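Long-range contacts in thymidylate synthase 1 (Bacillus subtilis, PDB 1BKP), which catalyses the reductive methylation of dUMP to dTMP, with methylenetetrahydrofolate as both methyl donor and reductant, as a homodimer: residues 7-12 with 230-234; 126-130 with 252-256. All coordinates share one frame; numbering follows the deposited sequence.

Contact 1 of 2, residues 7-12 with 230-234; sequences YNSIIK and LKIQM
Asn8 and Met234 bring their backbones nearest, CA to CA 6.0 Å, where two helical segments run in roughly opposite directions, their N-to-C axes 141° apart and 10.5 Å from each other at closest approach. Ile11 faces Leu230 one turn further along. Met234 makes the largest single contribution. Its CG lies against the Asn8 amide, 3.7 Å from Asn8 CG, the two side chains lying alongside and pointing opposite ways. The Met234 chain runs extended from CB (chi2 -177°), carrying SD to 3.6 Å from Asn8 O, which already accepts the helical bond from Lys12 N; the bend at chi3 turns the methyl CE to the CG2 branch of Ile11, and Ile11 CG2 lies 3.9 Å from the Met234 sulfur. An alanine in place of Met234 would probably open a gap between the two helices at Asn8 and Ile11, leaving the Asn8 amide without this apolar neighbour. The CG2 branch of Ile11 also meets Leu230 CB, while its CG1 branch rests over one face of the Tyr7 ring, toward the rim. With CG anti to the backbone N (chi1 174°), Tyr7 sends its hydroxyl to Leu230, whose CD2 is 3.8 Å from Tyr7 OH. A water bridges the polar ends, donating to Tyr7 OH and, at 2.7 Å, to Gln233 OE1; Met184 O and Thr59 OG1 are further partners, of Tyr7 OH and Gln233 NE2 respectively. The whole is a pair of helices packed roughly antiparallel in the thymidylate synthase fold, set against strand 209-223 through Leu230 and Val222, the latter predicted to help bind the dUMP of the partner subunit.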
loop_
_atom_site.group_PDB
_atom_site.type_symbol
_atom_site.label_atom_id
_atom_site.label_comp_id
_atom_site.label_asym_id
_atom_site.label_seq_id
_atom_site.Cartn_x
_atom_site.Cartn_y
_atom_site.Cartn_z
ATOM N N TYR A 7 -15.628 10.098 7.300
ATOM C CA TYR A 7 -16.306 8.781 7.100
ATOM C C TYR A 7 -17.652 8.948 6.312
ATOM O O TYR A 7 -17.935 8.234 5.331
ATOM C CB TYR A 7 -16.534 8.164 8.493
ATOM C CG TYR A 7 -17.325 6.894 8.502
ATOM C CD1 TYR A 7 -16.686 5.693 8.276
ATOM C CD2 TYR A 7 -18.658 6.888 8.837
ATOM C CE1 TYR A 7 -17.332 4.451 8.373
ATOM C CE2 TYR A 7 -19.344 5.658 8.964
ATOM C CZ TYR A 7 -18.691 4.440 8.725
ATOM O OH TYR A 7 -19.344 3.207 8.738
ATOM N N ASN A 8 -18.420 9.960 6.727
ATOM C CA ASN A 8 -19.677 10.261 6.139
ATOM C C ASN A 8 -19.504 10.598 4.668
ATOM O O ASN A 8 -20.393 10.309 3.867
ATOM C CB ASN A 8 -20.339 11.434 6.834
ATOM C CG ASN A 8 -20.979 11.118 8.203
ATOM O OD1 ASN A 8 -21.500 12.044 8.856
ATOM N ND2 ASN A 8 -20.839 9.937 8.688
ATOM N N SER A 9 -18.400 11.284 4.302
ATOM C CA SER A 9 -18.132 11.632 2.880
ATOM C C SER A 9 -17.888 10.387 2.064
ATOM O O SER A 9 -18.429 10.270 0.963
ATOM C CB SER A 9 -16.902 12.557 2.682
ATOM O OG SER A 9 -17.279 13.813 3.225
ATOM N N ILE A 10 -17.092 9.459 2.584
ATOM C CA ILE A 10 -16.858 8.198 1.864
ATOM C C ILE A 10 -18.117 7.396 1.717
ATOM O O ILE A 10 -18.460 6.883 0.610
ATOM C CB ILE A 10 -15.781 7.367 2.545
ATOM C CG1 ILE A 10 -14.448 8.198 2.471
ATOM C CG2 ILE A 10 -15.627 5.962 1.886
ATOM C CD1 ILE A 10 -13.260 7.584 3.211
ATOM N N ILE A 11 -18.880 7.325 2.794
ATOM C CA ILE A 11 -20.125 6.501 2.720
ATOM C C ILE A 11 -21.087 7.072 1.657
ATOM O O ILE A 11 -21.689 6.329 0.907
ATOM C CB ILE A 11 -20.836 6.459 4.174
ATOM C CG1 ILE A 11 -19.925 5.762 5.228
ATOM C CG2 ILE A 11 -22.268 5.830 4.026
ATOM C CD1 ILE A 11 -19.666 4.295 4.920
ATOM N N LYS A 12 -21.254 8.394 1.616
ATOM C CA LYS A 12 -22.149 9.037 0.646
ATOM C C LYS A 12 -21.686 8.758 -0.783
ATOM O O LYS A 12 -22.502 8.565 -1.696
ATOM C CB LYS A 12 -22.105 10.556 0.928
ATOM C CG LYS A 12 -23.128 11.431 0.227
ATOM C CD LYS A 12 -24.458 11.405 0.969
ATOM C CE LYS A 12 -25.503 12.273 0.256
ATOM N NZ LYS A 12 -26.907 12.083 0.725
ATOM N N LEU A 230 -26.863 3.381 7.700
ATOM C CA LEU A 230 -25.765 4.326 7.458
ATOM C C LEU A 230 -26.357 5.701 7.150
ATOM O O LEU A 230 -25.776 6.751 7.479
ATOM C CB LEU A 230 -24.857 3.830 6.291
ATOM C CG LEU A 230 -24.031 2.610 6.585
ATOM C CD1 LEU A 230 -23.330 2.092 5.276
ATOM C CD2 LEU A 230 -23.021 3.025 7.672
ATOM N N LYS A 231 -27.502 5.680 6.475
ATOM C CA LYS A 231 -28.219 6.918 6.129
ATOM C C LYS A 231 -28.624 7.563 7.441
ATOM O O LYS A 231 -28.588 8.774 7.550
ATOM C CB LYS A 231 -29.469 6.626 5.273
ATOM C CG LYS A 231 -29.139 6.451 3.762
ATOM C CD LYS A 231 -30.481 6.267 3.047
ATOM C CE LYS A 231 -30.343 5.742 1.636
ATOM N NZ LYS A 231 -30.107 6.850 0.695
ATOM N N ILE A 232 -29.100 6.766 8.408
ATOM C CA ILE A 232 -29.411 7.308 9.741
ATOM C C ILE A 232 -28.177 7.919 10.367
ATOM O O ILE A 232 -28.206 9.087 10.798
ATOM C CB ILE A 232 -29.927 6.196 10.712
ATOM C CG1 ILE A 232 -31.343 5.800 10.326
ATOM C CG2 ILE A 232 -29.868 6.661 12.260
ATOM C CD1 ILE A 232 -31.725 4.522 11.129
ATOM N N GLN A 233 -27.070 7.166 10.430
ATOM C CA GLN A 233 -25.844 7.698 11.009
ATOM C C GLN A 233 -25.424 9.018 10.449
ATOM O O GLN A 233 -24.878 9.829 11.121
ATOM C CB GLN A 233 -24.660 6.775 10.748
ATOM C CG GLN A 233 -24.415 5.929 11.855
ATOM C CD GLN A 233 -23.253 5.037 11.647
ATOM O OE1 GLN A 233 -23.422 3.927 11.092
ATOM N NE2 GLN A 233 -22.046 5.480 12.136
ATOM N N MET A 234 -25.570 9.180 9.153
ATOM C CA MET A 234 -25.166 10.381 8.521
ATOM C C MET A 234 -25.926 11.604 8.928
ATOM O O MET A 234 -25.404 12.680 8.768
ATOM C CB MET A 234 -25.159 10.219 7.013
ATOM C CG MET A 234 -23.866 9.482 6.582
ATOM S SD MET A 234 -23.732 9.311 4.856
ATOM C CE MET A 234 -25.329 8.576 4.319
HETATM O O HOH W 1 -21.036 2.614 11.065
#

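Contact 2 of 2, residues 126-130 with 252-256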
loop_
_atom_site.group_PDB
_atom_site.type_symbol
_atom_site.label_atom_id
_atom_site.label_comp_id
_atom_site.label_asym_id
_atom_site.label_seq_id
_atom_site.Cartn_x
_atom_site.Cartn_y
_atom_site.Cartn_z
ATOM N N VAL A 126 8.666 -6.274 14.515
ATOM C CA VAL A 126 8.320 -5.214 15.431
ATOM C C VAL A 126 9.621 -4.702 16.134
ATOM O O VAL A 126 9.850 -3.491 16.184
ATOM C CB VAL A 126 7.313 -5.716 16.476
ATOM C CG1 VAL A 126 7.011 -4.619 17.502
ATOM C CG2 VAL A 126 6.020 -6.218 15.788
ATOM N N ASP A 127 10.465 -5.603 16.658
ATOM C CA ASP A 127 11.713 -5.133 17.274
ATOM C C ASP A 127 12.645 -4.491 16.267
ATOM O O ASP A 127 13.314 -3.491 16.591
ATOM C CB ASP A 127 12.414 -6.305 17.948
ATOM C CG ASP A 127 11.680 -6.761 19.214
ATOM O OD1 ASP A 127 11.016 -5.918 19.884
ATOM O OD2 ASP A 127 11.722 -7.981 19.452
ATOM N N TYR A 128 12.577 -4.942 15.012
ATOM C CA TYR A 128 13.431 -4.362 14.033
ATOM C C TYR A 128 12.921 -2.910 13.781
ATOM O O TYR A 128 13.677 -1.920 13.788
ATOM C CB TYR A 128 13.358 -5.155 12.719
ATOM C CG TYR A 128 14.336 -4.596 11.712
ATOM C CD1 TYR A 128 15.695 -4.943 11.768
ATOM C CD2 TYR A 128 13.920 -3.690 10.743
ATOM C CE1 TYR A 128 16.597 -4.423 10.879
ATOM C CE2 TYR A 128 14.812 -3.167 9.846
ATOM C CZ TYR A 128 16.130 -3.555 9.912
ATOM O OH TYR A 128 16.914 -3.154 8.866
ATOM N N LEU A 129 11.597 -2.764 13.642
ATOM C CA LEU A 129 11.026 -1.425 13.427
ATOM C C LEU A 129 11.339 -0.503 14.610
ATOM O O LEU A 129 11.770 0.659 14.405
ATOM C CB LEU A 129 9.458 -1.548 13.338
ATOM C CG LEU A 129 8.683 -0.159 13.300
ATOM C CD1 LEU A 129 9.033 0.600 11.998
ATOM C CD2 LEU A 129 7.125 -0.302 13.472
ATOM N N LEU A 130 11.167 -0.985 15.848
ATOM C CA LEU A 130 11.392 -0.097 17.026
ATOM C C LEU A 130 12.844 0.441 17.051
ATOM O O LEU A 130 13.083 1.678 17.173
ATOM C CB LEU A 130 11.091 -0.864 18.312
ATOM C CG LEU A 130 9.577 -0.997 18.589
ATOM C CD1 LEU A 130 9.442 -1.845 19.775
ATOM C CD2 LEU A 130 8.781 0.347 18.813
ATOM N N ASP A 252 8.353 1.022 27.751
ATOM C CA ASP A 252 8.655 -0.091 26.871
ATOM C C ASP A 252 7.369 -0.537 26.182
ATOM O O ASP A 252 6.379 -0.720 26.846
ATOM C CB ASP A 252 9.138 -1.268 27.693
ATOM C CG ASP A 252 9.558 -2.435 26.818
ATOM O OD1 ASP A 252 10.371 -2.209 25.945
ATOM O OD2 ASP A 252 9.108 -3.570 26.942
ATOM N N PHE A 253 7.391 -0.725 24.851
ATOM C CA PHE A 253 6.226 -1.215 24.129
ATOM C C PHE A 253 5.603 -2.517 24.739
ATOM O O PHE A 253 4.397 -2.754 24.676
ATOM C CB PHE A 253 6.677 -1.521 22.694
ATOM C CG PHE A 253 5.538 -1.901 21.769
ATOM C CD1 PHE A 253 4.651 -0.915 21.299
ATOM C CD2 PHE A 253 5.346 -3.234 21.395
ATOM C CE1 PHE A 253 3.566 -1.265 20.451
ATOM C CE2 PHE A 253 4.291 -3.545 20.568
ATOM C CZ PHE A 253 3.406 -2.565 20.097
ATOM N N TYR A 254 6.446 -3.344 25.321
ATOM C CA TYR A 254 6.003 -4.595 25.862
ATOM C C TYR A 254 5.446 -4.484 27.270
ATOM O O TYR A 254 4.957 -5.472 27.767
ATOM C CB TYR A 254 7.113 -5.623 25.812
ATOM C CG TYR A 254 7.506 -5.858 24.391
ATOM C CD1 TYR A 254 6.708 -6.649 23.563
ATOM C CD2 TYR A 254 8.640 -5.267 23.860
ATOM C CE1 TYR A 254 7.044 -6.850 22.197
ATOM C CE2 TYR A 254 8.990 -5.450 22.499
ATOM C CZ TYR A 254 8.195 -6.237 21.682
ATOM O OH TYR A 254 8.505 -6.416 20.353
ATOM N N ASP A 255 5.313 -3.255 27.783
ATOM C CA ASP A 255 4.776 -3.077 29.129
ATOM C C ASP A 255 3.324 -2.620 29.136
ATOM O O ASP A 255 2.686 -2.602 30.181
ATOM C CB ASP A 255 5.592 -2.015 29.891
ATOM C CG ASP A 255 6.917 -2.538 30.358
ATOM O OD1 ASP A 255 7.081 -3.781 30.373
ATOM O OD2 ASP A 255 7.816 -1.699 30.663
ATOM N N PHE A 256 2.777 -2.250 27.986
ATOM C CA PHE A 256 1.430 -1.721 27.925
ATOM C C PHE A 256 0.395 -2.815 28.200
ATOM O O PHE A 256 0.624 -3.971 27.888
ATOM C CB PHE A 256 1.157 -1.118 26.515
ATOM C CG PHE A 256 1.730 0.268 26.294
ATOM C CD1 PHE A 256 1.116 1.365 26.880
ATOM C CD2 PHE A 256 2.838 0.457 25.448
ATOM C CE1 PHE A 256 1.567 2.686 26.648
ATOM C CE2 PHE A 256 3.348 1.726 25.160
ATOM C CZ PHE A 256 2.699 2.891 25.768
#
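Tyr254 spans the distance from a turn to the helix that carries Asp127, and its neighbours change from root to tip. At the root, CB lies beside the Asp252 carboxylate, whose OD2 sits in the plane of the ring at its edge. CG stands anti to the carbonyl carbon (chi1 -62°), which directs the ring at helix 125-135. Over the middle of one ring face is Phe253 CD2, 4.0 Å above the plane, so consecutive aromatic residues brace each other. Further out, Tyr254 CE2 passes 3.3 Å from Asp127 OD1. The tip, Tyr254 OH, donates to that same oxygen over a short 2.6 Å, reaching it from above the carboxylate, 43° out of its plane. Residues 252-255 form a type I beta turn, closed by Asp255 N to Asp252 O, and Asp252 OD2 adds a weak Asx-turn bond to Tyr254 N; the turn belongs to the loop joining strands 243-246 and 261-264. Lys78 also hydrogen-bonds Tyr254 OH and forms a long, weak ion pair with Asp127 OD2, an arrangement likely to favour the charged carboxylate, which stands near the N-terminal end of its helix. Beside the polar tip, Val126 CG1 packs 3.7 Å from Tyr254 OH and reaches Phe253 CE2 at 4.2 Å. One turn on, Leu130 runs crosswise to Phe253, its CD1 4.0 Å from Phe253 CB. The Phe253 ring continues inward onto Trp75 and onto Met201 and Ile202 of helix 188-206.

How the contacts relate
From the N terminus the chain meets residues 7-12 first, then 126-130, then 230-234, and last 252-256, so the two contacts alternate and their loops cross. Contact 1 closes a loop of 217 intervening residues, returning the chain to its N-terminal helix only after the main sheet has been completed. Contact 2 closes a shorter loop of 121 residues and joins helix 125-135 to a late connection between two short strands. The two lie on opposite sides of the chain's centre, with centres 36 Å apart, and do not touch. Helix 188-206 is a neighbour of both: Tyr7 packs near its start and Phe253 further along it.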